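Local atomic coordinates of Exo-1,5-alpha-L-arabinofuranobiosidase (Gibberella zeae, PDB entry 2YDT), a protein that probably cleaves alpha-1,5-linked L-arabinan from its chain ends, releasing arabinobiose, and here holds an iminosugar inhibitor together with arabinofuranose. Residues D199-Y203 with F256-H261; E228-P233 with W242-Y246. The contacts are given in a common frame with arbitrary orientation. Where two conformers were deposited one is given. Residue numbers count along the deposited sequence, not the author numbering.

Overall arrangement
The chain forms a six-bladed beta-propeller, each blade an antiparallel four-stranded sheet. From the N terminus, strand 11-17 starts a blade that only the C-terminal strands complete; two full blades follow before 154-201 build the next, whose outermost strand 198-201 supplies the first half of contact 1. The chain then enters the next blade, 209-263. There contact 2 joins 228-233 to 242-246, closing the long connection between strands 223-230 and 245-250. Residues 256-261, just before outer strand 262-263, return to 199-203, so contact 1 ties two successive blades and encloses contact 2 in its loop. Their centres lie about 14 Å apart, yet they meet: Tyr203 CD1 is 3.5 Å from Tyr229 OH.

Contact 1: residues D199-Y203 with F256-H261; sequences DDTKY and FLNKAH
Asp200 O meets the other segment without a conventional hydrogen bond: it lies 3.1 Å from Leu257 CA in a CA-H...O contact (129° at H), whereas its 3.2 Å approach to Leu257 N has a poor angle. The same carbonyl accepts a hydrogen bond from Thr201 OG1 at 2.7 Å. Asp200 and Thr201 both face Leu183, forming a classic beta bulge. This bulge edges one propeller blade; Phe256-Lys259, a type I turn closed by Lys259 N to Phe256 O (3.2 Å), belongs to the next, so the contact crosses a blade interface. A water bridges the gap, donating to Asp199 O (2.7 Å) and accepting from Leu257 N (3.1 Å). Leu257 (chi1 t, chi2 p) sets CD1 4.0 Å from Lys202 CG and CD2 4.1 Å from Asp199 CB, beside the Lys202 NZ-Asp199 OD2 salt bridge (2.7 Å). Tyr203 (chi1 m) and His261 (chi1 p) meet rim to rim, planes at 30°, with Tyr203 OH hydrogen-bonded to His261 ND1 at 2.7 Å; that hydroxyl also bonds Tyr227 and Arg248.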
ATOM      1  N   ASP A 199      17.485  -3.257   6.857  1.00  8.82           N
ATOM      2  CA  ASP A 199      16.760  -2.103   7.413  1.00  8.91           C
ATOM      3  C   ASP A 199      16.652  -0.978   6.389  1.00  8.92           C
ATOM      4  O   ASP A 199      17.637  -0.663   5.669  1.00  9.42           O
ATOM      5  CB  ASP A 199      17.461  -1.584   8.651  1.00 10.41           C
ATOM      6  CG  ASP A 199      17.348  -2.536   9.844  1.00 12.48           C
ATOM      7  OD1 ASP A 199      16.558  -3.504   9.810  1.00 16.21           O
ATOM      8  OD2 ASP A 199      18.172  -2.409  10.784  1.00 22.05           O
ATOM      9  N   ASP A 200      15.452  -0.377   6.313  1.00  8.54           N
ATOM     10  CA  ASP A 200      15.145   0.718   5.410  1.00  8.58           C
ATOM     11  C   ASP A 200      15.035   2.074   6.126  1.00  8.84           C
ATOM     12  O   ASP A 200      15.323   3.106   5.511  1.00  8.74           O
ATOM     13  CB  ASP A 200      13.838   0.466   4.655  1.00  8.22           C
ATOM     14  CG  ASP A 200      13.921  -0.696   3.699  1.00  9.74           C
ATOM     15  OD1 ASP A 200      14.979  -0.879   3.072  1.00  9.61           O
ATOM     16  OD2 ASP A 200      12.893  -1.425   3.604  1.00  8.02           O
ATOM     17  N   THR A 201      14.526   2.066   7.358  1.00  7.95           N
ATOM     18  CA  THR A 201      14.285   3.289   8.124  1.00  8.10           C
ATOM     19  C   THR A 201      14.045   2.861   9.557  1.00  9.36           C
ATOM     20  O   THR A 201      13.247   1.969   9.834  1.00  8.58           O
ATOM     21  CB  THR A 201      13.066   4.105   7.573  1.00  8.13           C
ATOM     22  OG1 THR A 201      13.484   4.910   6.468  1.00  7.90           O
ATOM     23  CG2 THR A 201      12.464   5.024   8.636  1.00  8.69           C
ATOM     24  N   LYS A 202      14.775   3.479  10.479  1.00  9.02           N
ATOM     25  CA  LYS A 202      14.623   3.217  11.896  1.00  9.23           C
ATOM     26  C   LYS A 202      15.091   4.430  12.684  1.00 10.43           C
ATOM     27  O   LYS A 202      15.906   5.206  12.212  1.00 10.84           O
ATOM     28  CB  LYS A 202      15.413   1.994  12.343  1.00 10.51           C
ATOM     29  CG  LYS A 202      16.909   2.086  12.166  1.00 11.76           C
ATOM     30  CD  LYS A 202      17.534   0.701  12.335  1.00 15.68           C
ATOM     31  CE  LYS A 202      19.031   0.740  12.130  1.00 19.78           C
ATOM     32  NZ  LYS A 202      19.561  -0.641  12.229  1.00 22.17           N
ATOM     33  N   TYR A 203      14.563   4.576  13.887  1.00  9.21           N
ATOM     34  CA  TYR A 203      14.795   5.748  14.723  1.00  9.64           C
ATOM     35  C   TYR A 203      15.265   5.355  16.127  1.00 10.59           C
ATOM     36  O   TYR A 203      14.774   4.444  16.722  1.00 10.64           O
ATOM     37  CB  TYR A 203      13.533   6.611  14.767  1.00  8.65           C
ATOM     38  CG  TYR A 203      13.285   7.303  13.451  1.00  8.78           C
ATOM     39  CD1 TYR A 203      13.967   8.458  13.083  1.00  9.64           C
ATOM     40  CD2 TYR A 203      12.417   6.765  12.502  1.00  9.10           C
ATOM     41  CE1 TYR A 203      13.763   9.056  11.880  1.00  8.92           C
ATOM     42  CE2 TYR A 203      12.223   7.352  11.290  1.00  9.60           C
ATOM     43  CZ  TYR A 203      12.890   8.523  10.957  1.00  8.53           C
ATOM     44  OH  TYR A 203      12.736   9.121   9.733  1.00  9.86           O
ATOM     45  N   PHE A 256      17.611   3.116   1.326  1.00  9.44           N
ATOM     46  CA  PHE A 256      16.952   4.271   1.932  1.00  9.09           C
ATOM     47  C   PHE A 256      17.458   4.599   3.345  1.00  9.95           C
ATOM     48  O   PHE A 256      17.259   5.715   3.810  1.00 10.16           O
ATOM     49  CB  PHE A 256      15.426   4.124   1.904  1.00  8.66           C
ATOM     50  CG  PHE A 256      14.827   4.183   0.502  1.00  8.14           C
ATOM     51  CD1 PHE A 256      14.921   5.341  -0.238  1.00  8.73           C
ATOM     52  CD2 PHE A 256      14.182   3.064  -0.054  1.00 10.09           C
ATOM     53  CE1 PHE A 256      14.354   5.422  -1.523  1.00  9.65           C
ATOM     54  CE2 PHE A 256      13.617   3.126  -1.302  1.00  9.79           C
ATOM     55  CZ  PHE A 256      13.697   4.300  -2.043  1.00  9.54           C
ATOM     56  N   LEU A 257      18.072   3.646   4.040  1.00  9.02           N
ATOM     57  CA  LEU A 257      18.358   3.806   5.466  1.00  9.48           C
ATOM     58  C   LEU A 257      19.273   5.000   5.725  1.00 10.44           C
ATOM     59  O   LEU A 257      19.093   5.710   6.733  1.00 11.16           O
ATOM     60  CB  LEU A 257      18.978   2.553   6.036  1.00  9.18           C
ATOM     61  CG  LEU A 257      19.413   2.650   7.496  1.00  9.13           C
ATOM     62  CD1 LEU A 257      18.193   2.818   8.403  1.00 12.35           C
ATOM     63  CD2 LEU A 257      20.203   1.410   7.871  1.00 10.06           C
ATOM     64  N   ASN A 258      20.234   5.232   4.824  0.50 10.81           N
ATOM     65  CA  ASN A 258      21.242   6.304   5.012  0.50 11.74           C
ATOM     66  C   ASN A 258      20.896   7.646   4.416  0.50 12.11           C
ATOM     67  O   ASN A 258      21.726   8.571   4.415  0.50 12.51           O
ATOM     68  CB  ASN A 258      22.605   5.886   4.450  0.50 12.77           C
ATOM     69  CG  ASN A 258      22.713   6.124   2.947  0.50 12.54           C
ATOM     70  OD1 ASN A 258      23.633   6.811   2.438  0.50 19.39           O
ATOM     71  ND2 ASN A 258      21.768   5.625   2.247  0.50 11.31           N
ATOM     72  N   LYS A 259      19.687   7.789   3.903  1.00 11.59           N
ATOM     73  CA  LYS A 259      19.281   8.995   3.217  1.00 11.19           C
ATOM     74  C   LYS A 259      18.551   9.908   4.174  1.00 12.31           C
ATOM     75  O   LYS A 259      17.835   9.448   5.064  1.00 12.94           O
ATOM     76  CB  LYS A 259      18.394   8.664   2.027  1.00 11.71           C
ATOM     77  CG  LYS A 259      19.034   7.682   1.015  1.00 11.75           C
ATOM     78  CD  LYS A 259      20.355   8.249   0.490  1.00 12.47           C
ATOM     79  CE  LYS A 259      20.823   7.507  -0.737  1.00 12.50           C
ATOM     80  NZ  LYS A 259      21.114   6.072  -0.504  1.00 11.12           N
ATOM     81  N   ALA A 260      18.685  11.198   3.945  1.00 11.52           N
ATOM     82  CA  ALA A 260      17.994  12.197   4.762  1.00 11.37           C
ATOM     83  C   ALA A 260      16.485  12.019   4.634  1.00 11.29           C
ATOM     84  O   ALA A 260      15.969  11.601   3.586  1.00 12.29           O
ATOM     85  CB  ALA A 260      18.381  13.600   4.304  1.00 11.97           C
ATOM     86  N   HIS A 261      15.767  12.327   5.705  1.00 10.41           N
ATOM     87  CA  HIS A 261      14.319  12.274   5.654  1.00  9.82           C
ATOM     88  C   HIS A 261      13.716  13.666   5.438  1.00 10.17           C
ATOM     89  O   HIS A 261      14.374  14.698   5.672  1.00 10.80           O
ATOM     90  CB  HIS A 261      13.715  11.557   6.885  1.00  9.31           C
ATOM     91  CG  HIS A 261      13.894  12.247   8.211  1.00 10.02           C
ATOM     92  ND1 HIS A 261      13.716  11.573   9.403  1.00  9.92           N
ATOM     93  CD2 HIS A 261      14.257  13.518   8.549  1.00 10.95           C
ATOM     94  CE1 HIS A 261      13.938  12.403  10.410  1.00 11.91           C
ATOM     95  NE2 HIS A 261      14.299  13.575   9.920  1.00 11.79           N
TER
HETATM   96  O   HOH W   1      18.410   0.610   3.379  1.00  9.48           O

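Contact 2: residues E228-P233 with W242-Y246; sequences EYGGGP and WFPVY
Two neighbouring antiparallel strands of one propeller blade, 223-230 and 245-250, open here into their connecting loop. Glu228 and Val245 form a non-hydrogen-bonded pair, CA-CA 4.7 Å, with both side chains on the same sheet face.

Tyr229 N to Pro244 O (2.9 Å, 174°) flanks this pair; past the last bridge, Gly231 N still bonds Trp242 O (2.9 Å, 151°). Tyr229-Gly232 is a type II turn, closed by Gly232 N to Tyr229 O at 2.9 Å. Gly231 takes phi/psi 88/10, where a CB would jam against the preceding carbonyl; at Gly230 and Gly232 one would strike Phe243 CE1 and Pro244 CG, respectively.

Among the rings, Tyr229 (chi1 t) directs its edge at the face of Tyr246 (chi1 m) in a T-shaped pair, centroids 4.9 Å apart, planes at 79°.

Glu228 (chi1 p, chi2 t) reaches the iminosugar pocket and touches the inhibitor; OE2 lies 3.5 Å from Phe243 CD1, while OE1 accepts from Ser275 N.

The indole of Trp242 (chi1 p) donates from NE1 to Pro233 O (3.1 Å), and weakly to Gly232 O (3.3 Å). One water links Gly232 O (2.7 Å) to Trp242 N (3.0 Å); another sits 2.7 Å from both Pro233 O and Tyr246 OH.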
ATOM      1  N   GLU A 228       4.574   6.612   7.037  1.00  6.75           N
ATOM      2  CA  GLU A 228       4.116   7.421   8.200  1.00  6.39           C
ATOM      3  C   GLU A 228       5.171   7.307   9.302  1.00  7.71           C
ATOM      4  O   GLU A 228       5.615   6.212   9.673  1.00  8.23           O
ATOM      5  CB  GLU A 228       2.720   7.004   8.670  1.00  6.25           C
ATOM      6  CG  GLU A 228       2.634   5.614   9.311  1.00  7.28           C
ATOM      7  CD  GLU A 228       1.254   5.308   9.968  1.00  8.26           C
ATOM      8  OE1 GLU A 228       0.276   6.050   9.676  1.00  8.73           O
ATOM      9  OE2 GLU A 228       1.159   4.349  10.766  1.00  8.54           O
ATOM     10  N   TYR A 229       5.594   8.453   9.838  1.00  8.04           N
ATOM     11  CA  TYR A 229       6.590   8.502  10.872  1.00  8.28           C
ATOM     12  C   TYR A 229       5.935   8.636  12.244  1.00  9.00           C
ATOM     13  O   TYR A 229       5.775   9.731  12.797  1.00  8.44           O
ATOM     14  CB  TYR A 229       7.586   9.626  10.545  1.00  8.53           C
ATOM     15  CG  TYR A 229       8.714   9.873  11.534  1.00  8.26           C
ATOM     16  CD1 TYR A 229       8.899   9.111  12.699  1.00  8.01           C
ATOM     17  CD2 TYR A 229       9.583  10.930  11.307  1.00 11.35           C
ATOM     18  CE1 TYR A 229       9.921   9.411  13.598  1.00 10.84           C
ATOM     19  CE2 TYR A 229      10.586  11.215  12.196  1.00  9.34           C
ATOM     20  CZ  TYR A 229      10.747  10.467  13.325  1.00  9.42           C
ATOM     21  OH  TYR A 229      11.742  10.855  14.225  1.00 11.22           O
ATOM     22  N   GLY A 230       5.471   7.502  12.776  1.00  8.50           N
ATOM     23  CA  GLY A 230       4.921   7.460  14.127  1.00  8.69           C
ATOM     24  C   GLY A 230       5.941   8.003  15.131  1.00  9.68           C
ATOM     25  O   GLY A 230       7.073   7.546  15.152  1.00  9.84           O
ATOM     26  N   GLY A 231       5.552   8.992  15.917  1.00  9.89           N
ATOM     27  CA  GLY A 231       6.452   9.584  16.918  1.00 11.42           C
ATOM     28  C   GLY A 231       7.262  10.708  16.326  1.00 11.24           C
ATOM     29  O   GLY A 231       8.227  11.214  16.954  1.00 11.98           O
ATOM     30  N   GLY A 232       6.924  11.130  15.105  1.00 11.15           N
ATOM     31  CA  GLY A 232       7.683  12.186  14.421  1.00 11.43           C
ATOM     32  C   GLY A 232       7.570  13.521  15.161  1.00 12.72           C
ATOM     33  O   GLY A 232       6.629  13.730  15.911  1.00 11.20           O
ATOM     34  N   PRO A 233       8.491  14.441  14.890  1.00 12.54           N
ATOM     35  CA  PRO A 233       8.491  15.684  15.694  1.00 14.43           C
ATOM     36  C   PRO A 233       7.272  16.561  15.501  1.00 15.35           C
ATOM     37  O   PRO A 233       6.590  16.508  14.464  1.00 15.41           O
ATOM     38  CB  PRO A 233       9.735  16.439  15.207  1.00 15.73           C
ATOM     39  CG  PRO A 233      10.521  15.511  14.389  1.00 15.91           C
ATOM     40  CD  PRO A 233       9.688  14.317  14.034  1.00 13.31           C
ATOM     41  N   TRP A 242       2.001  11.636  16.874  1.00 11.68           N
ATOM     42  CA  TRP A 242       1.302  11.618  15.614  1.00 10.75           C
ATOM     43  C   TRP A 242       2.113  10.890  14.529  1.00  9.74           C
ATOM     44  O   TRP A 242       3.201  10.367  14.825  1.00  9.88           O
ATOM     45  CB  TRP A 242       0.886  13.027  15.157  1.00 11.06           C
ATOM     46  CG  TRP A 242       1.971  13.937  14.682  1.00  9.52           C
ATOM     47  CD1 TRP A 242       3.220  14.060  15.191  1.00 10.55           C
ATOM     48  CD2 TRP A 242       1.880  14.879  13.615  1.00 11.22           C
ATOM     49  NE1 TRP A 242       3.920  14.981  14.492  1.00 10.98           N
ATOM     50  CE2 TRP A 242       3.116  15.547  13.549  1.00 10.68           C
ATOM     51  CE3 TRP A 242       0.885  15.216  12.705  1.00 13.21           C
ATOM     52  CZ2 TRP A 242       3.392  16.518  12.598  1.00 12.31           C
ATOM     53  CZ3 TRP A 242       1.136  16.211  11.794  1.00 12.25           C
ATOM     54  CH2 TRP A 242       2.397  16.853  11.742  1.00 11.61           C
ATOM     55  N   PHE A 243       1.534  10.804  13.341  1.00  9.68           N
ATOM     56  CA  PHE A 243       2.051   9.984  12.239  1.00  9.02           C
ATOM     57  C   PHE A 243       2.233  10.804  10.954  1.00  9.15           C
ATOM     58  O   PHE A 243       1.714  10.467   9.890  1.00  9.07           O
ATOM     59  CB  PHE A 243       1.081   8.798  12.004  1.00  8.11           C
ATOM     60  CG  PHE A 243       0.937   7.848  13.187  1.00  8.27           C
ATOM     61  CD1 PHE A 243       1.678   6.678  13.274  1.00  9.49           C
ATOM     62  CD2 PHE A 243       0.052   8.138  14.217  1.00 10.96           C
ATOM     63  CE1 PHE A 243       1.538   5.831  14.381  1.00 10.20           C
ATOM     64  CE2 PHE A 243      -0.089   7.288  15.291  1.00 11.45           C
ATOM     65  CZ  PHE A 243       0.640   6.136  15.368  1.00  9.73           C
ATOM     66  N   PRO A 244       3.050  11.870  10.994  1.00  9.25           N
ATOM     67  CA  PRO A 244       3.237  12.675   9.798  1.00  8.29           C
ATOM     68  C   PRO A 244       3.868  11.913   8.617  1.00  8.29           C
ATOM     69  O   PRO A 244       4.653  10.989   8.829  1.00  9.09           O
ATOM     70  CB  PRO A 244       4.178  13.793  10.288  1.00  6.75           C
ATOM     71  CG  PRO A 244       4.925  13.184  11.388  1.00  9.22           C
ATOM     72  CD  PRO A 244       3.911  12.312  12.101  1.00  9.19           C
ATOM     73  N   VAL A 245       3.456  12.250   7.405  1.00  8.74           N
ATOM     74  CA  VAL A 245       4.018  11.633   6.202  1.00  7.81           C
ATOM     75  C   VAL A 245       5.439  12.146   5.947  1.00  9.13           C
ATOM     76  O   VAL A 245       5.667  13.368   5.803  1.00  9.89           O
ATOM     77  CB  VAL A 245       3.121  11.791   4.980  1.00  7.55           C
ATOM     78  CG1 VAL A 245       3.724  11.042   3.769  1.00  8.51           C
ATOM     79  CG2 VAL A 245       1.692  11.251   5.285  1.00  8.18           C
ATOM     80  N   TYR A 246       6.392  11.213   5.894  1.00  8.43           N
ATOM     81  CA  TYR A 246       7.790  11.515   5.568  1.00  9.04           C
ATOM     82  C   TYR A 246       8.197  10.716   4.342  1.00  9.06           C
ATOM     83  O   TYR A 246       7.553   9.735   3.944  1.00  8.77           O
ATOM     84  CB  TYR A 246       8.735  11.196   6.731  1.00  9.18           C
ATOM     85  CG  TYR A 246       8.926  12.281   7.759  1.00  8.42           C
ATOM     86  CD1 TYR A 246       7.865  12.763   8.510  1.00 10.16           C
ATOM     87  CD2 TYR A 246      10.205  12.810   8.014  1.00 10.73           C
ATOM     88  CE1 TYR A 246       8.056  13.769   9.478  1.00 11.20           C
ATOM     89  CE2 TYR A 246      10.388  13.804   8.968  1.00 10.16           C
ATOM     90  CZ  TYR A 246       9.316  14.256   9.701  1.00 12.77           C
ATOM     91  OH  TYR A 246       9.502  15.235  10.683  1.00 12.58           O
TER
HETATM   92  O   HOH W   2       4.881  12.367  17.538  1.00 13.67           O
HETATM   93  O   HOH W   3       7.300  16.112  11.886  1.00 15.19           O